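Local atomic coordinates of glycosyl transferase family 8 (Streptococcus pneumoniae, PDB entry 5GVV), a protein that transfers galactose from UDP-galactose to the terminal glucose of the already glycosylated serine-rich repeat adhesin PsrP, the third step in its O-glycosylation. Residues L345-H351 / M369-T375; Y294-L299 / P394-V398; I53-G59 / V267-S273. All coordinates share one frame; numbering follows the deposited sequence.

Contact 1 of 3, residues L345-H351 / M369-T375; sequences LYLDLNH and MIAFDNT
Ile370 uses both its N and its O, bonding to the residues either side of its partner Leu347: Ile370 N donates to Tyr346 O at 3.2 Å, and Asp348 N to Ile370 O at 3.0 Å. Where the pairing loosens, a side chain takes over. Thr375 OG1 gives its proton to Asp348 O at 2.7 Å, in the carbonyl plane, and accepts from Phe372 N, so one hydroxyl joins both chains. A chi1 of 62° sets OG1 between its own N and carbonyl carbon, facing both partners. Strands 345-348 and 369-372 belong to a beta-alpha-beta crossover through helix 356-364, within a six-stranded parallel sheet of Rossmann-like order.

Leu347 CD2 lies 3.7 Å from Ile370 CG1, the two branched side chains running alongside each other to fill the face covered by Met397 and Ile401 of helix 395-402, while Leu349 CD2 meets Phe372 CD2. On the Tyr346 face, selenomethionine Met369 SE sits 4.8 Å from the Tyr346 ring centroid in an oblique Met-aromatic contact, on the side packed against helix 356-364. At the solvent-exposed His351, Thr375 CG2 rests over one face of the ring, whose NE2 is hydrogen-bonded to Glu290. The buried carboxylate of Asp348 is met by Lys354, Tyr359 and Tyr385.

Contact 2 of 3, residues Y294-L299 / P394-V398; sequences YLAEQL and PKKMV
Tyr294 and Pro394 make the closest apolar meeting here, with CE2 of the ring 3.5 Å from Pro394 CB. Pro394 CG stands over one face of the ring, offset toward its rim and 3.9 Å from the centroid, a CH-pi contact; proline suits the place because its compact, puckered ring presents C-H groups to the aromatic face. Lys395 crosses the far end of the tyrosine at about a right angle, its CG 3.2 Å from Tyr294 OH, so the aliphatic part of the lysine does the touching. Val398 fills the notch between the helices: CG2 reaches Tyr294 CE2 at 3.6 Å, while the other branch, CG1, packs against Leu299 CD2 at 3.9 Å. A beta-branched residue can thus face two neighbours at once. Closer to the sheet, Leu295 CD1 meets Met397 SE, a selenomethionine atom, at 4.1 Å.

The second shell holds the tyrosine ring in place. With CG anti to the backbone N (chi1 171°), the ring leans forward along its own helix, toward the C-terminal end, and Gln298 CG, one turn on, lies over the face opposite Pro394. The ring is therefore clamped between a proline and a glutamine methylene.

Both helices pack side by side on the Rossmann-like parallel sheet: Leu295 and Leu299 rest on Phe304 of strand 302-307, and Met397 on Ile370 and Phe372 of strand 369-372.

Contact 3 of 3, residues I53-G59 / V267-S273; sequences IYLQEMG and VKYPSKS
Gln56 reaches out from the last turn of its helix to the backbone of Lys272, whose N donates to OE1 at 2.9 Å, tilted 31° from the amide plane. Its chain, extended beyond CG (chi2 177°) to span the gap, crosses Lys272 at about a right angle, with Lys272 CB 3.2 Å from OE1. NE2 is bonded to Asp61, which fixes the rotation of the amide and presents OE1 to the loop.

Glu57 is also stretched out, but lies alongside Lys268, pointing the same way. Their charged atoms, OE2 and NZ, stay 4.3 Å apart, beyond a salt bridge; a water bridges them and also accepts from Ser271 N. Lys268 bends at chi2 and chi4, bringing NZ back to its neighbour's carbonyl, Tyr269 O.

Tyr269 N donates to Glu57 O at 2.9 Å. With CG beside the backbone N (chi1 -66°), its ring is laid against the helix end, where Gly59 CA lies over one face, 4.0 Å from the centroid. Gly59 has positive phi as the C-prime residue of a Schellman motif, and its lack of a side chain lets the ring come close. Ile53 packs CG2 on Ser271 OG, which closes an ST turn with Ser273 N.

The 267-273 segment, between helix 255-263 and strand 278-283, runs across the C-terminal end of helix 45-57, while Tyr269 OH bonds to His33, just before strand 34-40.

Overall arrangement
Contacts 1 and 2 are buried and build one region, the six-stranded parallel sheet and the helices on one of its sides; contact 1 is nested in the loop closed by contact 2, with 13 Å between centres, and Leu349 of contact 1 packs on Leu295 of contact 2. Contact 3 lies at the surface, about 26 Å from contact 2 and 36 Å from contact 1, centre to centre, and fastens the chain leading to that sheet onto a helix of the GT-A family region. Chemistry follows place: backbone pairing, largely apolar faces and a few buried polar groups in contact 1, mainly nonpolar helix packing in contact 2, and polar, water-bridged grips in contact 3. All lie away from the UDP and manganese sites.

Contact 1 of 3, residues L345-H351 / M369-T375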
loop_
_atom_site.group_PDB
_atom_site.type_symbol
_atom_site.label_atom_id
_atom_site.label_comp_id
_atom_site.label_asym_id
_atom_site.label_seq_id
_atom_site.Cartn_x
_atom_site.Cartn_y
_atom_site.Cartn_z
ATOM N N LEU A 345 -4.970 -11.002 -33.333
ATOM C CA LEU A 345 -5.988 -10.478 -34.238
ATOM C C LEU A 345 -6.154 -8.972 -34.087
ATOM O O LEU A 345 -6.339 -8.475 -32.971
ATOM C CB LEU A 345 -7.324 -11.172 -33.952
ATOM C CG LEU A 345 -8.544 -10.632 -34.700
ATOM C CD1 LEU A 345 -8.391 -10.882 -36.185
ATOM C CD2 LEU A 345 -9.801 -11.280 -34.179
ATOM N N TYR A 346 -6.088 -8.243 -35.199
ATOM C CA TYR A 346 -6.327 -6.805 -35.158
ATOM C C TYR A 346 -7.809 -6.508 -35.375
ATOM O O TYR A 346 -8.429 -7.052 -36.292
ATOM C CB TYR A 346 -5.476 -6.067 -36.206
ATOM C CG TYR A 346 -5.468 -4.571 -35.980
ATOM C CD1 TYR A 346 -6.470 -3.760 -36.503
ATOM C CD2 TYR A 346 -4.477 -3.973 -35.214
ATOM C CE1 TYR A 346 -6.478 -2.396 -36.277
ATOM C CE2 TYR A 346 -4.476 -2.613 -34.981
ATOM C CZ TYR A 346 -5.477 -1.832 -35.516
ATOM O OH TYR A 346 -5.481 -0.472 -35.282
ATOM N N LEU A 347 -8.373 -5.650 -34.527
ATOM C CA LEU A 347 -9.761 -5.213 -34.681
ATOM C C LEU A 347 -9.806 -3.758 -35.145
ATOM O O LEU A 347 -9.528 -2.839 -34.361
ATOM C CB LEU A 347 -10.530 -5.357 -33.364
ATOM C CG LEU A 347 -10.605 -6.737 -32.709
ATOM C CD1 LEU A 347 -11.427 -6.692 -31.427
ATOM C CD2 LEU A 347 -11.179 -7.751 -33.661
ATOM N N ASP A 348 -10.161 -3.554 -36.412
ATOM C CA ASP A 348 -10.253 -2.215 -36.974
ATOM C C ASP A 348 -11.596 -1.606 -36.594
ATOM O O ASP A 348 -12.538 -1.624 -37.390
ATOM C CB ASP A 348 -10.115 -2.275 -38.496
ATOM C CG ASP A 348 -9.698 -0.952 -39.096
ATOM O OD1 ASP A 348 -9.549 0.028 -38.331
ATOM O OD2 ASP A 348 -9.522 -0.892 -40.331
ATOM N N LEU A 349 -11.678 -1.057 -35.382
ATOM C CA LEU A 349 -12.956 -0.601 -34.836
ATOM C C LEU A 349 -13.041 0.912 -34.632
ATOM O O LEU A 349 -14.097 1.426 -34.259
ATOM C CB LEU A 349 -13.233 -1.296 -33.502
ATOM C CG LEU A 349 -13.116 -2.815 -33.473
ATOM C CD1 LEU A 349 -13.420 -3.356 -32.083
ATOM C CD2 LEU A 349 -14.028 -3.433 -34.501
ATOM N N ASN A 350 -11.939 1.617 -34.868
ATOM C CA ASN A 350 -11.882 3.055 -34.597
ATOM C C ASN A 350 -12.497 3.896 -35.715
ATOM O O ASN A 350 -12.343 3.579 -36.893
ATOM C CB ASN A 350 -10.438 3.488 -34.339
ATOM C CG ASN A 350 -9.506 3.078 -35.457
ATOM O OD1 ASN A 350 -9.428 1.902 -35.812
ATOM N ND2 ASN A 350 -8.803 4.049 -36.031
ATOM N N HIS A 351 -13.161 4.985 -35.336
ATOM C CA HIS A 351 -13.975 5.766 -36.264
ATOM C C HIS A 351 -13.275 6.898 -37.029
ATOM O O HIS A 351 -13.684 7.232 -38.140
ATOM C CB HIS A 351 -15.216 6.309 -35.545
ATOM C CG HIS A 351 -16.380 5.364 -35.552
ATOM N ND1 HIS A 351 -17.230 5.236 -36.628
ATOM C CD2 HIS A 351 -16.834 4.504 -34.607
ATOM C CE1 HIS A 351 -18.156 4.340 -36.352
ATOM N NE2 HIS A 351 -17.942 3.877 -35.133
HETATM N N MSE A 369 -7.050 -9.499 -39.715
HETATM C CA MSE A 369 -7.697 -8.255 -39.319
HETATM C C MSE A 369 -9.155 -8.266 -39.769
HETATM O O MSE A 369 -9.461 -8.649 -40.896
HETATM C CB MSE A 369 -6.951 -7.058 -39.920
HETATM C CG MSE A 369 -7.604 -5.709 -39.678
HETATM SE SE MSE A 369 -6.471 -4.269 -40.328
HETATM C CE MSE A 369 -6.268 -4.843 -42.184
ATOM N N ILE A 370 -10.058 -7.867 -38.879
ATOM C CA ILE A 370 -11.475 -7.812 -39.227
ATOM C C ILE A 370 -12.037 -6.446 -38.854
ATOM O O ILE A 370 -11.401 -5.686 -38.118
ATOM C CB ILE A 370 -12.279 -8.936 -38.547
ATOM C CG1 ILE A 370 -12.238 -8.787 -37.023
ATOM C CG2 ILE A 370 -11.731 -10.302 -38.967
ATOM C CD1 ILE A 370 -13.057 -9.832 -36.286
ATOM N N ALA A 371 -13.219 -6.121 -39.366
ATOM C CA ALA A 371 -13.777 -4.790 -39.144
ATOM C C ALA A 371 -15.299 -4.806 -39.144
ATOM O O ALA A 371 -15.919 -5.815 -39.499
ATOM C CB ALA A 371 -13.257 -3.818 -40.197
ATOM N N PHE A 372 -15.899 -3.694 -38.726
ATOM C CA PHE A 372 -17.337 -3.498 -38.890
ATOM C C PHE A 372 -17.590 -2.788 -40.211
ATOM O O PHE A 372 -16.680 -2.158 -40.752
ATOM C CB PHE A 372 -17.921 -2.668 -37.745
ATOM C CG PHE A 372 -18.196 -3.461 -36.494
ATOM C CD1 PHE A 372 -19.169 -4.453 -36.486
ATOM C CD2 PHE A 372 -17.498 -3.201 -35.323
ATOM C CE1 PHE A 372 -19.433 -5.180 -35.335
ATOM C CE2 PHE A 372 -17.754 -3.922 -34.164
ATOM C CZ PHE A 372 -18.726 -4.913 -34.171
ATOM N N ASP A 373 -18.822 -2.883 -40.715
ATOM C CA ASP A 373 -19.213 -2.240 -41.968
ATOM C C ASP A 373 -18.894 -0.748 -41.966
ATOM O O ASP A 373 -18.533 -0.176 -43.001
ATOM C CB ASP A 373 -20.713 -2.457 -42.236
ATOM C CG ASP A 373 -21.574 -2.166 -41.016
ATOM O OD1 ASP A 373 -21.063 -1.564 -40.047
ATOM O OD2 ASP A 373 -22.768 -2.535 -41.023
ATOM N N ASN A 374 -19.021 -0.127 -40.797
ATOM C CA ASN A 374 -18.814 1.313 -40.662
ATOM C C ASN A 374 -17.450 1.711 -40.080
ATOM O O ASN A 374 -17.244 2.877 -39.737
ATOM C CB ASN A 374 -19.930 1.925 -39.811
ATOM C CG ASN A 374 -19.939 1.385 -38.392
ATOM O OD1 ASN A 374 -19.305 0.372 -38.102
ATOM N ND2 ASN A 374 -20.672 2.051 -37.503
ATOM N N THR A 375 -16.530 0.759 -39.956
ATOM C CA THR A 375 -15.197 1.078 -39.444
ATOM C C THR A 375 -14.073 0.644 -40.385
ATOM O O THR A 375 -12.903 0.938 -40.130
ATOM C CB THR A 375 -14.945 0.468 -38.045
ATOM O OG1 THR A 375 -15.007 -0.962 -38.121
ATOM C CG2 THR A 375 -15.962 0.981 -37.027
#

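Contact 2 of 3, residues Y294-L299 / P394-V398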
loop_
_atom_site.group_PDB
_atom_site.type_symbol
_atom_site.label_atom_id
_atom_site.label_comp_id
_atom_site.label_asym_id
_atom_site.label_seq_id
_atom_site.Cartn_x
_atom_site.Cartn_y
_atom_site.Cartn_z
ATOM N N TYR A 294 -19.676 -3.876 -25.623
ATOM C CA TYR A 294 -20.434 -5.083 -25.903
ATOM C C TYR A 294 -19.501 -6.272 -26.110
ATOM O O TYR A 294 -19.717 -7.340 -25.538
ATOM C CB TYR A 294 -21.317 -4.878 -27.138
ATOM C CG TYR A 294 -21.967 -6.151 -27.618
ATOM C CD1 TYR A 294 -23.122 -6.635 -27.014
ATOM C CD2 TYR A 294 -21.417 -6.876 -28.663
ATOM C CE1 TYR A 294 -23.715 -7.806 -27.451
ATOM C CE2 TYR A 294 -21.994 -8.045 -29.099
ATOM C CZ TYR A 294 -23.139 -8.503 -28.493
ATOM O OH TYR A 294 -23.704 -9.670 -28.939
ATOM N N LEU A 295 -18.461 -6.082 -26.924
ATOM C CA LEU A 295 -17.509 -7.155 -27.216
ATOM C C LEU A 295 -16.825 -7.636 -25.940
ATOM O O LEU A 295 -16.687 -8.837 -25.713
ATOM C CB LEU A 295 -16.462 -6.695 -28.232
ATOM C CG LEU A 295 -16.971 -6.232 -29.599
ATOM C CD1 LEU A 295 -15.814 -5.838 -30.510
ATOM C CD2 LEU A 295 -17.838 -7.296 -30.259
ATOM N N ALA A 296 -16.400 -6.692 -25.108
ATOM C CA ALA A 296 -15.774 -7.026 -23.833
ATOM C C ALA A 296 -16.705 -7.868 -22.970
ATOM O O ALA A 296 -16.279 -8.872 -22.387
ATOM C CB ALA A 296 -15.369 -5.763 -23.095
ATOM N N GLU A 297 -17.965 -7.443 -22.878
ATOM C CA GLU A 297 -18.971 -8.148 -22.084
ATOM C C GLU A 297 -19.170 -9.574 -22.585
ATOM O O GLU A 297 -19.259 -10.514 -21.793
ATOM C CB GLU A 297 -20.311 -7.396 -22.127
ATOM C CG GLU A 297 -20.338 -6.089 -21.339
ATOM C CD GLU A 297 -21.568 -5.242 -21.625
ATOM O OE1 GLU A 297 -21.963 -4.461 -20.734
ATOM O OE2 GLU A 297 -22.128 -5.347 -22.738
ATOM N N GLN A 298 -19.225 -9.730 -23.905
ATOM C CA GLN A 298 -19.525 -11.017 -24.529
ATOM C C GLN A 298 -18.336 -11.972 -24.602
ATOM O O GLN A 298 -18.520 -13.188 -24.719
ATOM C CB GLN A 298 -20.061 -10.795 -25.947
ATOM C CG GLN A 298 -21.405 -10.082 -25.996
ATOM C CD GLN A 298 -22.510 -10.904 -25.371
ATOM O OE1 GLN A 298 -22.735 -12.049 -25.761
ATOM N NE2 GLN A 298 -23.198 -10.335 -24.390
ATOM N N LEU A 299 -17.123 -11.427 -24.547
ATOM C CA LEU A 299 -15.921 -12.236 -24.745
ATOM C C LEU A 299 -14.922 -12.121 -23.589
ATOM O O LEU A 299 -13.818 -11.602 -23.770
ATOM C CB LEU A 299 -15.245 -11.862 -26.071
ATOM C CG LEU A 299 -16.024 -12.174 -27.354
ATOM C CD1 LEU A 299 -15.727 -11.167 -28.469
ATOM C CD2 LEU A 299 -15.723 -13.585 -27.830
ATOM N N PRO A 394 -23.660 -7.030 -33.768
ATOM C CA PRO A 394 -22.295 -7.347 -33.333
ATOM C C PRO A 394 -22.122 -8.785 -32.849
ATOM O O PRO A 394 -20.981 -9.204 -32.658
ATOM C CB PRO A 394 -22.059 -6.372 -32.177
ATOM C CG PRO A 394 -23.418 -6.052 -31.663
ATOM C CD PRO A 394 -24.300 -6.043 -32.879
ATOM N N LYS A 395 -23.221 -9.513 -32.647
ATOM C CA LYS A 395 -23.150 -10.942 -32.341
ATOM C C LYS A 395 -22.323 -11.658 -33.403
ATOM O O LYS A 395 -21.616 -12.627 -33.112
ATOM C CB LYS A 395 -24.550 -11.557 -32.320
ATOM C CG LYS A 395 -25.491 -10.978 -31.284
ATOM C CD LYS A 395 -26.738 -10.380 -31.944
ATOM C CE LYS A 395 -26.500 -8.941 -32.364
ATOM N NZ LYS A 395 -26.175 -8.093 -31.208
ATOM N N LYS A 396 -22.417 -11.168 -34.639
ATOM C CA LYS A 396 -21.693 -11.754 -35.761
ATOM C C LYS A 396 -20.175 -11.599 -35.638
ATOM O O LYS A 396 -19.422 -12.483 -36.057
ATOM C CB LYS A 396 -22.199 -11.171 -37.087
ATOM C CG LYS A 396 -23.616 -11.629 -37.437
ATOM C CD LYS A 396 -24.053 -11.139 -38.802
ATOM C CE LYS A 396 -25.253 -11.936 -39.311
ATOM N NZ LYS A 396 -26.366 -12.011 -38.321
HETATM N N MSE A 397 -19.713 -10.487 -35.077
HETATM C CA MSE A 397 -18.272 -10.342 -34.882
HETATM C C MSE A 397 -17.798 -11.149 -33.685
HETATM O O MSE A 397 -16.661 -11.633 -33.667
HETATM C CB MSE A 397 -17.834 -8.887 -34.733
HETATM C CG MSE A 397 -16.297 -8.774 -34.690
HETATM SE SE MSE A 397 -15.671 -6.981 -34.468
HETATM C CE MSE A 397 -16.057 -6.330 -36.246
ATOM N N VAL A 398 -18.668 -11.283 -32.685
ATOM C CA VAL A 398 -18.382 -12.137 -31.535
ATOM C C VAL A 398 -18.032 -13.533 -32.034
ATOM O O VAL A 398 -16.978 -14.077 -31.702
ATOM C CB VAL A 398 -19.581 -12.233 -30.579
ATOM C CG1 VAL A 398 -19.299 -13.221 -29.454
ATOM C CG2 VAL A 398 -19.915 -10.868 -30.004
#

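Contact 3 of 3, residues I53-G59 / V267-S273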
loop_
_atom_site.group_PDB
_atom_site.type_symbol
_atom_site.label_atom_id
_atom_site.label_comp_id
_atom_site.label_asym_id
_atom_site.label_seq_id
_atom_site.Cartn_x
_atom_site.Cartn_y
_atom_site.Cartn_z
ATOM N N ILE A 53 -10.399 -13.427 -7.196
ATOM C CA ILE A 53 -10.198 -14.866 -7.049
ATOM C C ILE A 53 -10.346 -15.311 -5.595
ATOM O O ILE A 53 -10.959 -16.346 -5.314
ATOM C CB ILE A 53 -8.810 -15.293 -7.561
ATOM C CG1 ILE A 53 -8.714 -15.087 -9.074
ATOM C CG2 ILE A 53 -8.523 -16.749 -7.202
ATOM C CD1 ILE A 53 -7.351 -15.419 -9.664
ATOM N N TYR A 54 -9.776 -14.536 -4.674
ATOM C CA TYR A 54 -9.889 -14.853 -3.251
ATOM C C TYR A 54 -11.353 -14.881 -2.834
ATOM O O TYR A 54 -11.803 -15.818 -2.167
ATOM C CB TYR A 54 -9.144 -13.819 -2.402
ATOM C CG TYR A 54 -7.654 -13.776 -2.633
ATOM C CD1 TYR A 54 -6.977 -14.870 -3.166
ATOM C CD2 TYR A 54 -6.920 -12.643 -2.314
ATOM C CE1 TYR A 54 -5.608 -14.829 -3.379
ATOM C CE2 TYR A 54 -5.552 -12.591 -2.533
ATOM C CZ TYR A 54 -4.905 -13.687 -3.061
ATOM O OH TYR A 54 -3.539 -13.638 -3.271
ATOM N N LEU A 55 -12.089 -13.842 -3.216
ATOM C CA LEU A 55 -13.488 -13.714 -2.828
ATOM C C LEU A 55 -14.315 -14.874 -3.370
ATOM O O LEU A 55 -15.160 -15.421 -2.662
ATOM C CB LEU A 55 -14.066 -12.381 -3.311
ATOM C CG LEU A 55 -14.100 -11.243 -2.290
ATOM C CD1 LEU A 55 -14.989 -11.613 -1.121
ATOM C CD2 LEU A 55 -12.700 -10.921 -1.799
ATOM N N GLN A 56 -14.059 -15.255 -4.620
ATOM C CA GLN A 56 -14.779 -16.362 -5.244
ATOM C C GLN A 56 -14.481 -17.700 -4.569
ATOM O O GLN A 56 -15.371 -18.543 -4.415
ATOM C CB GLN A 56 -14.447 -16.430 -6.740
ATOM C CG GLN A 56 -14.954 -15.219 -7.532
ATOM C CD GLN A 56 -14.560 -15.265 -8.989
ATOM O OE1 GLN A 56 -13.744 -16.091 -9.395
ATOM N NE2 GLN A 56 -15.136 -14.375 -9.789
ATOM N N GLU A 57 -13.230 -17.895 -4.170
ATOM C CA GLU A 57 -12.835 -19.127 -3.501
ATOM C C GLU A 57 -13.520 -19.257 -2.143
ATOM O O GLU A 57 -13.673 -20.366 -1.622
ATOM C CB GLU A 57 -11.305 -19.198 -3.371
ATOM C CG GLU A 57 -10.607 -19.435 -4.708
ATOM C CD GLU A 57 -9.091 -19.427 -4.621
ATOM O OE1 GLU A 57 -8.536 -18.890 -3.641
ATOM O OE2 GLU A 57 -8.450 -19.956 -5.553
HETATM N N MSE A 58 -13.946 -18.149 -1.613
HETATM C CA MSE A 58 -14.627 -18.117 -0.331
HETATM C C MSE A 58 -16.146 -18.071 -0.556
HETATM O O MSE A 58 -16.893 -17.865 0.378
HETATM C CB MSE A 58 -14.128 -16.993 0.573
HETATM C CG MSE A 58 -12.661 -17.202 0.985
HETATM SE SE MSE A 58 -12.222 -15.703 2.202
HETATM C CE MSE A 58 -12.175 -14.059 1.235
ATOM N N GLY A 59 -16.578 -18.286 -1.801
ATOM C CA GLY A 59 -17.986 -18.354 -2.150
ATOM C C GLY A 59 -18.642 -17.016 -2.428
ATOM O O GLY A 59 -19.870 -16.900 -2.363
ATOM N N VAL A 267 -14.690 -24.902 3.505
ATOM C CA VAL A 267 -15.354 -23.828 2.772
ATOM C C VAL A 267 -14.458 -23.389 1.604
ATOM O O VAL A 267 -13.656 -22.455 1.726
ATOM C CB VAL A 267 -15.715 -22.642 3.696
ATOM C CG1 VAL A 267 -16.390 -21.529 2.911
ATOM C CG2 VAL A 267 -16.633 -23.114 4.830
ATOM N N LYS A 268 -14.579 -24.096 0.483
ATOM C CA LYS A 268 -13.741 -23.859 -0.690
ATOM C C LYS A 268 -14.629 -23.898 -1.917
ATOM O O LYS A 268 -15.447 -24.810 -2.063
ATOM C CB LYS A 268 -12.659 -24.939 -0.805
ATOM C CG LYS A 268 -11.877 -24.939 -2.130
ATOM C CD LYS A 268 -11.160 -23.621 -2.338
ATOM C CE LYS A 268 -10.184 -23.653 -3.500
ATOM N NZ LYS A 268 -10.850 -23.448 -4.807
ATOM N N TYR A 269 -14.484 -22.899 -2.782
ATOM C CA TYR A 269 -15.215 -22.858 -4.042
ATOM C C TYR A 269 -14.227 -22.638 -5.178
ATOM O O TYR A 269 -13.187 -22.015 -4.986
ATOM C CB TYR A 269 -16.291 -21.766 -4.006
ATOM C CG TYR A 269 -17.391 -22.056 -3.003
ATOM C CD1 TYR A 269 -17.204 -21.818 -1.645
ATOM C CD2 TYR A 269 -18.611 -22.577 -3.414
ATOM C CE1 TYR A 269 -18.205 -22.089 -0.723
ATOM C CE2 TYR A 269 -19.622 -22.852 -2.494
ATOM C CZ TYR A 269 -19.412 -22.607 -1.156
ATOM O OH TYR A 269 -20.415 -22.876 -0.243
ATOM N N PRO A 270 -14.534 -23.174 -6.367
ATOM C CA PRO A 270 -13.567 -23.036 -7.461
ATOM C C PRO A 270 -13.418 -21.584 -7.896
ATOM O O PRO A 270 -14.418 -20.865 -7.972
ATOM C CB PRO A 270 -14.199 -23.865 -8.587
ATOM C CG PRO A 270 -15.676 -23.845 -8.295
ATOM C CD PRO A 270 -15.766 -23.868 -6.789
ATOM N N SER A 271 -12.185 -21.149 -8.142
ATOM C CA SER A 271 -11.958 -19.845 -8.752
ATOM C C SER A 271 -12.610 -19.847 -10.129
ATOM O O SER A 271 -12.567 -20.858 -10.826
ATOM C CB SER A 271 -10.459 -19.570 -8.885
ATOM O OG SER A 271 -10.212 -18.563 -9.851
ATOM N N LYS A 272 -13.228 -18.731 -10.516
ATOM C CA LYS A 272 -13.896 -18.642 -11.815
ATOM C C LYS A 272 -12.993 -18.020 -12.869
ATOM O O LYS A 272 -13.419 -17.780 -14.002
ATOM C CB LYS A 272 -15.184 -17.821 -11.719
ATOM C CG LYS A 272 -16.236 -18.375 -10.769
ATOM C CD LYS A 272 -17.545 -17.614 -10.925
ATOM C CE LYS A 272 -18.573 -18.062 -9.903
ATOM N NZ LYS A 272 -19.885 -17.368 -10.082
ATOM N N SER A 273 -11.749 -17.745 -12.492
ATOM C CA SER A 273 -10.816 -17.111 -13.415
ATOM C C SER A 273 -10.457 -18.074 -14.538
ATOM O O SER A 273 -10.405 -19.289 -14.335
ATOM C CB SER A 273 -9.547 -16.665 -12.690
ATOM O OG SER A 273 -8.490 -17.579 -12.914
HETATM O O HOH W 1 -9.751 -21.951 -6.800
#